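Local coordinates for hemolysin-related protein (Vibrio cholerae serotype O1, PDB 6MLT) that probably helps biofilms adhere as a calcium- and sodium-binding, secreted matrix protein that pairs a beta-propeller with a lectin-like beta-prism, at residues Ala278-Leu283 against Thr607-Leu612; Ala438-Met443 against Thr599-Arg604. All coordinates share one frame; numbering follows the deposited sequence.

Contact 1. Residues Ala278-Leu283 against Thr607-Leu612; sequences AVSSFL and TIRVPL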
loop_
_atom_site.group_PDB
_atom_site.type_symbol
_atom_site.label_atom_id
_atom_site.label_comp_id
_atom_site.label_asym_id
_atom_site.label_seq_id
_atom_site.Cartn_x
_atom_site.Cartn_y
_atom_site.Cartn_z
ATOM N N ALA A 278 -5.421 -0.479 8.919
ATOM C CA ALA A 278 -4.911 0.382 7.864
ATOM C C ALA A 278 -3.443 0.659 8.160
ATOM O O ALA A 278 -3.051 0.785 9.324
ATOM C CB ALA A 278 -5.706 1.692 7.769
ATOM N N VAL A 279 -2.629 0.720 7.108
ATOM C CA VAL A 279 -1.188 0.910 7.231
ATOM C C VAL A 279 -0.796 2.046 6.300
ATOM O O VAL A 279 -1.057 1.978 5.092
ATOM C CB VAL A 279 -0.413 -0.372 6.878
ATOM C CG1 VAL A 279 1.088 -0.166 7.071
ATOM C CG2 VAL A 279 -0.931 -1.551 7.704
ATOM N N SER A 280 -0.183 3.090 6.841
ATOM C CA SER A 280 0.057 4.265 6.008
ATOM C C SER A 280 1.055 5.193 6.688
ATOM O O SER A 280 1.594 4.896 7.760
ATOM C CB SER A 280 -1.253 4.994 5.719
ATOM O OG SER A 280 -1.112 5.813 4.580
ATOM N N SER A 281 1.316 6.318 6.024
ATOM C CA SER A 281 2.160 7.384 6.565
ATOM C C SER A 281 1.319 8.197 7.544
ATOM O O SER A 281 0.726 9.223 7.204
ATOM C CB SER A 281 2.711 8.260 5.443
ATOM O OG SER A 281 3.478 7.503 4.528
ATOM N N PHE A 282 1.257 7.707 8.783
ATOM C CA PHE A 282 0.460 8.317 9.839
ATOM C C PHE A 282 1.275 9.186 10.785
ATOM O O PHE A 282 0.714 10.082 11.423
ATOM C CB PHE A 282 -0.212 7.242 10.699
ATOM C CG PHE A 282 -1.307 6.474 10.018
ATOM C CD1 PHE A 282 -2.448 7.112 9.573
ATOM C CD2 PHE A 282 -1.230 5.094 9.899
ATOM C CE1 PHE A 282 -3.475 6.397 8.980
ATOM C CE2 PHE A 282 -2.259 4.375 9.307
ATOM C CZ PHE A 282 -3.381 5.031 8.855
ATOM N N LEU A 283 2.562 8.895 10.935
ATOM C CA LEU A 283 3.398 9.517 11.949
ATOM C C LEU A 283 4.289 10.614 11.385
ATOM O O LEU A 283 4.990 11.281 12.149
ATOM C CB LEU A 283 4.261 8.453 12.633
ATOM C CG LEU A 283 3.513 7.204 13.113
ATOM C CD1 LEU A 283 4.467 6.284 13.873
ATOM C CD2 LEU A 283 2.332 7.593 13.979
ATOM N N THR A 607 -5.271 8.019 -0.068
ATOM C CA THR A 607 -4.409 9.127 -0.464
ATOM C C THR A 607 -3.512 8.720 -1.626
ATOM O O THR A 607 -2.739 7.765 -1.516
ATOM C CB THR A 607 -3.555 9.585 0.714
ATOM O OG1 THR A 607 -4.403 9.949 1.808
ATOM C CG2 THR A 607 -2.679 10.792 0.319
ATOM N N ILE A 608 -3.592 9.461 -2.729
ATOM C CA ILE A 608 -2.696 9.222 -3.858
ATOM C C ILE A 608 -1.310 9.722 -3.479
ATOM O O ILE A 608 -1.141 10.886 -3.098
ATOM C CB ILE A 608 -3.209 9.912 -5.130
ATOM C CG1 ILE A 608 -4.544 9.301 -5.559
ATOM C CG2 ILE A 608 -2.173 9.803 -6.265
ATOM C CD1 ILE A 608 -5.209 10.024 -6.733
ATOM N N ARG A 609 -0.314 8.845 -3.572
ATOM C CA ARG A 609 1.058 9.179 -3.212
ATOM C C ARG A 609 2.003 8.786 -4.334
ATOM O O ARG A 609 1.866 7.710 -4.925
ATOM C CB ARG A 609 1.493 8.476 -1.924
ATOM C CG ARG A 609 1.007 9.165 -0.685
ATOM C CD ARG A 609 1.598 8.568 0.583
ATOM N NE ARG A 609 1.241 9.402 1.723
ATOM C CZ ARG A 609 0.137 9.256 2.445
ATOM N NH1 ARG A 609 -0.723 8.279 2.168
ATOM N NH2 ARG A 609 -0.098 10.083 3.457
ATOM N N VAL A 610 2.958 9.667 -4.616
ATOM C CA VAL A 610 4.054 9.402 -5.544
ATOM C C VAL A 610 5.208 8.795 -4.751
ATOM O O VAL A 610 5.556 9.321 -3.684
ATOM C CB VAL A 610 4.495 10.684 -6.267
ATOM C CG1 VAL A 610 5.669 10.404 -7.204
ATOM C CG2 VAL A 610 3.325 11.288 -7.031
ATOM N N PRO A 611 5.833 7.717 -5.220
ATOM C CA PRO A 611 6.899 7.079 -4.433
ATOM C C PRO A 611 8.115 7.973 -4.236
ATOM O O PRO A 611 8.394 8.888 -5.015
ATOM C CB PRO A 611 7.271 5.835 -5.248
ATOM C CG PRO A 611 6.526 5.916 -6.530
ATOM C CD PRO A 611 5.437 6.918 -6.392
ATOM N N LEU A 612 8.851 7.668 -3.169
ATOM C CA LEU A 612 10.133 8.298 -2.865
ATOM C C LEU A 612 9.996 9.810 -2.712
ATOM O O LEU A 612 9.908 10.322 -1.593
ATOM C CB LEU A 612 11.158 7.961 -3.954
ATOM C CG LEU A 612 11.675 9.086 -4.850
ATOM C CD1 LEU A 612 13.087 9.496 -4.446
ATOM C CD2 LEU A 612 11.628 8.669 -6.315
#
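Ser-280 and Ser-281 meet Arg-609 across two backbones that stay well apart, the nearest alpha carbons, Ser-280 CA and Thr-607 CA, lying 9.2 Å from each other. The first segment begins in strand 277-279 and turns a corner at Ser-280; Ser-281 then centres an inverse gamma turn, with a weak 3.0 Å bond from Phe-282 N to Ser-280 O. Residues 607-612 run irregularly near the C-terminus. Arg-609 spans the gap alone, its chain extended from CG to NE (chi2 -172°, chi3 172°). Its guanidinium lies between two carbon atoms: Ser-281 CB sits 3.7 Å above one face and Thr-607 CG2 3.6 Å above the opposite one, both offset toward the rim. Strand 277-279 is an outermost strand of one blade of the eight-bladed beta-propeller, and the tail here ties it to the next blade. That blade supplies Asp-489, flanked in sequence by the sodium ligands Ile-488 and Glu-490, which forms a salt bridge with Arg-609 NH2 and hydrogen bonds with Ser-280 OG and Thr-607 OG1; Gly-487 O also accepts from Arg-609 NH2. Ser-280 OG, anti to its own N (chi1 -160°), stands obliquely beside the guanidinium, 3.5 Å from Arg-609 NH1. Ser-281 contributes carbon instead, its CB passing 3.9 Å from Arg-609 NH2.

Contact 2. Residues Ala438-Met443 against Thr599-Arg604; sequences ADQSHM and THNSFR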
loop_
_atom_site.group_PDB
_atom_site.type_symbol
_atom_site.label_atom_id
_atom_site.label_comp_id
_atom_site.label_asym_id
_atom_site.label_seq_id
_atom_site.Cartn_x
_atom_site.Cartn_y
_atom_site.Cartn_z
ATOM N N ALA A 438 15.786 6.265 10.182
ATOM C CA ALA A 438 15.028 5.033 9.991
ATOM C C ALA A 438 14.069 5.175 8.815
ATOM O O ALA A 438 13.295 6.132 8.738
ATOM C CB ALA A 438 14.259 4.684 11.266
ATOM N N ASP A 439 14.117 4.200 7.903
ATOM C CA ASP A 439 13.438 4.328 6.618
ATOM C C ASP A 439 11.916 4.315 6.730
ATOM O O ASP A 439 11.240 4.693 5.766
ATOM C CB ASP A 439 13.888 3.207 5.678
ATOM N N GLN A 440 11.355 3.892 7.870
ATOM C CA GLN A 440 9.905 3.777 8.015
ATOM C C GLN A 440 9.420 4.426 9.308
ATOM O O GLN A 440 8.389 4.031 9.862
ATOM C CB GLN A 440 9.466 2.314 7.960
ATOM C CG GLN A 440 10.078 1.511 6.816
ATOM C CD GLN A 440 9.654 1.990 5.431
ATOM O OE1 GLN A 440 8.868 2.925 5.288
ATOM N NE2 GLN A 440 10.179 1.338 4.401
ATOM N N SER A 441 10.137 5.443 9.791
ATOM C CA SER A 441 9.725 6.119 11.017
ATOM C C SER A 441 8.399 6.849 10.855
ATOM O O SER A 441 7.777 7.211 11.858
ATOM C CB SER A 441 10.805 7.108 11.461
ATOM O OG SER A 441 10.949 8.146 10.509
ATOM N N HIS A 442 7.961 7.081 9.621
ATOM C CA HIS A 442 6.696 7.749 9.345
ATOM C C HIS A 442 5.509 6.787 9.282
ATOM O O HIS A 442 4.358 7.244 9.285
ATOM C CB HIS A 442 6.796 8.506 8.017
ATOM C CG HIS A 442 7.061 7.616 6.841
ATOM N ND1 HIS A 442 8.303 7.082 6.575
ATOM C CD2 HIS A 442 6.236 7.151 5.873
ATOM C CE1 HIS A 442 8.234 6.332 5.488
ATOM N NE2 HIS A 442 6.989 6.355 5.045
ATOM N N MET A 443 5.761 5.483 9.225
ATOM C CA MET A 443 4.710 4.493 9.029
ATOM C C MET A 443 4.003 4.167 10.340
ATOM O O MET A 443 4.613 4.135 11.418
ATOM C CB MET A 443 5.288 3.204 8.441
ATOM C CG MET A 443 5.837 3.346 7.025
ATOM S SD MET A 443 4.582 3.858 5.848
ATOM C CE MET A 443 3.499 2.424 5.881
ATOM N N THR A 599 6.092 1.501 -3.555
ATOM C CA THR A 599 5.568 2.680 -4.228
ATOM C C THR A 599 4.939 3.575 -3.183
ATOM O O THR A 599 5.650 4.324 -2.494
ATOM C CB THR A 599 4.621 2.277 -5.367
ATOM O OG1 THR A 599 3.652 1.321 -4.912
ATOM C CG2 THR A 599 5.416 1.654 -6.513
ATOM N N HIS A 600 3.611 3.561 -3.027
ATOM C CA HIS A 600 2.934 4.364 -2.016
ATOM C C HIS A 600 3.056 3.772 -0.615
ATOM O O HIS A 600 2.909 4.509 0.365
ATOM C CB HIS A 600 1.454 4.504 -2.379
ATOM C CG HIS A 600 0.795 3.195 -2.666
ATOM N ND1 HIS A 600 0.177 2.443 -1.691
ATOM C CD2 HIS A 600 0.701 2.479 -3.810
ATOM C CE1 HIS A 600 -0.293 1.331 -2.228
ATOM N NE2 HIS A 600 0.019 1.326 -3.512
ATOM N N ASN A 601 3.311 2.468 -0.506
ATOM C CA ASN A 601 3.517 1.798 0.776
ATOM C C ASN A 601 2.375 2.091 1.748
ATOM O O ASN A 601 2.585 2.488 2.897
ATOM C CB ASN A 601 4.864 2.181 1.388
ATOM C CG ASN A 601 5.270 1.243 2.507
ATOM O OD1 ASN A 601 4.774 0.119 2.588
ATOM N ND2 ASN A 601 6.175 1.694 3.372
ATOM N N SER A 602 1.148 1.873 1.279
ATOM C CA SER A 602 -0.032 2.049 2.112
ATOM C C SER A 602 -1.002 0.905 1.857
ATOM O O SER A 602 -0.897 0.184 0.862
ATOM C CB SER A 602 -0.727 3.390 1.841
ATOM O OG SER A 602 -1.335 3.389 0.560
ATOM N N PHE A 603 -1.958 0.756 2.769
ATOM C CA PHE A 603 -2.991 -0.261 2.652
ATOM C C PHE A 603 -4.253 0.279 3.307
ATOM O O PHE A 603 -4.227 0.704 4.466
ATOM C CB PHE A 603 -2.542 -1.578 3.296
ATOM C CG PHE A 603 -3.107 -2.799 2.629
ATOM C CD1 PHE A 603 -4.404 -3.207 2.895
ATOM C CD2 PHE A 603 -2.347 -3.534 1.726
ATOM C CE1 PHE A 603 -4.930 -4.321 2.278
ATOM C CE2 PHE A 603 -2.874 -4.654 1.108
ATOM C CZ PHE A 603 -4.165 -5.046 1.382
ATOM N N ARG A 604 -5.345 0.278 2.539
ATOM C CA ARG A 604 -6.616 0.889 2.924
ATOM C C ARG A 604 -6.465 2.384 3.207
ATOM O O ARG A 604 -7.122 2.941 4.085
ATOM C CB ARG A 604 -7.250 0.136 4.100
ATOM C CG ARG A 604 -8.096 -1.073 3.623
ATOM C CD ARG A 604 -8.607 -1.930 4.776
ATOM N NE ARG A 604 -7.543 -2.758 5.348
ATOM C CZ ARG A 604 -7.327 -4.034 5.051
ATOM N NH1 ARG A 604 -8.097 -4.678 4.183
ATOM N NH2 ARG A 604 -6.335 -4.677 5.639
#
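Gln-440 and Met-443 converge on Asn-601 where the chain, coming from the beta-prism strand 428-435, re-enters the beta-propeller. Two overlapping type I beta turns shape this return: the first, Ala-438 to Ser-441, closes with a weak bond, the second, Gln-440 to Met-443, with a 3.1 Å bond from Met-443 N to Gln-440 O. Gln-440 bends at its second torsion (chi2 -65°), which carries its amide toward Asn-601. The two amide planes are turned 70° from each other, and Gln-440 OE1 comes 3.5 Å from Asn-601 ND2 without a hydrogen bond between them. Instead Gln-440 NE2 makes a weak bond to Asp-230 O, while Asn-601 OD1 accepts from Asn-228 N; Asn-228 and Asp-230 both belong to a sodium site in the loop after strand 224-227, and the side chain of Gln-440 lies about 6 Å from a bound sodium ion. His-442 ND1 is hydrogen-bonded to Ser-289 OG, and Met-443 CG rests 3.8 Å above one face of the His-442 ring. Met-443 leads into strand 443-448, and its side chain folds at both chi2 and chi3 to lie against Asn-601, with SD 3.7 Å from Asn-601 ND2. Just beyond, Ser-602 OG and His-600 ND1 share a 2.9 Å hydrogen bond, and Ser-602 N also donates to that ring nitrogen. At the end of the bent thioether chain, the Met-443 methyl CE presses to 3.1 Å from the Asn-601 carbonyl O.

In the fold
Both contacts are buried near the middle of the chain, their centres about 6 Å apart, and each sets the C-terminal tail against the blade interrupted by the beta-prism: contact 1 where the chain leaves that blade, contact 2 where it returns. Backbone bonds tie them together, Val-279 O to Phe-603 N (2.8 Å) and Leu-283 N to His-442 O (2.9 Å). Their chemistry differs. Contact 1 is organised by charge, with an arginine facing the acidic residue of a blade that follows; contact 2 is neutral, built from amides and a thioether beside the blade that precedes. Each thus approaches a different sodium-binding loop.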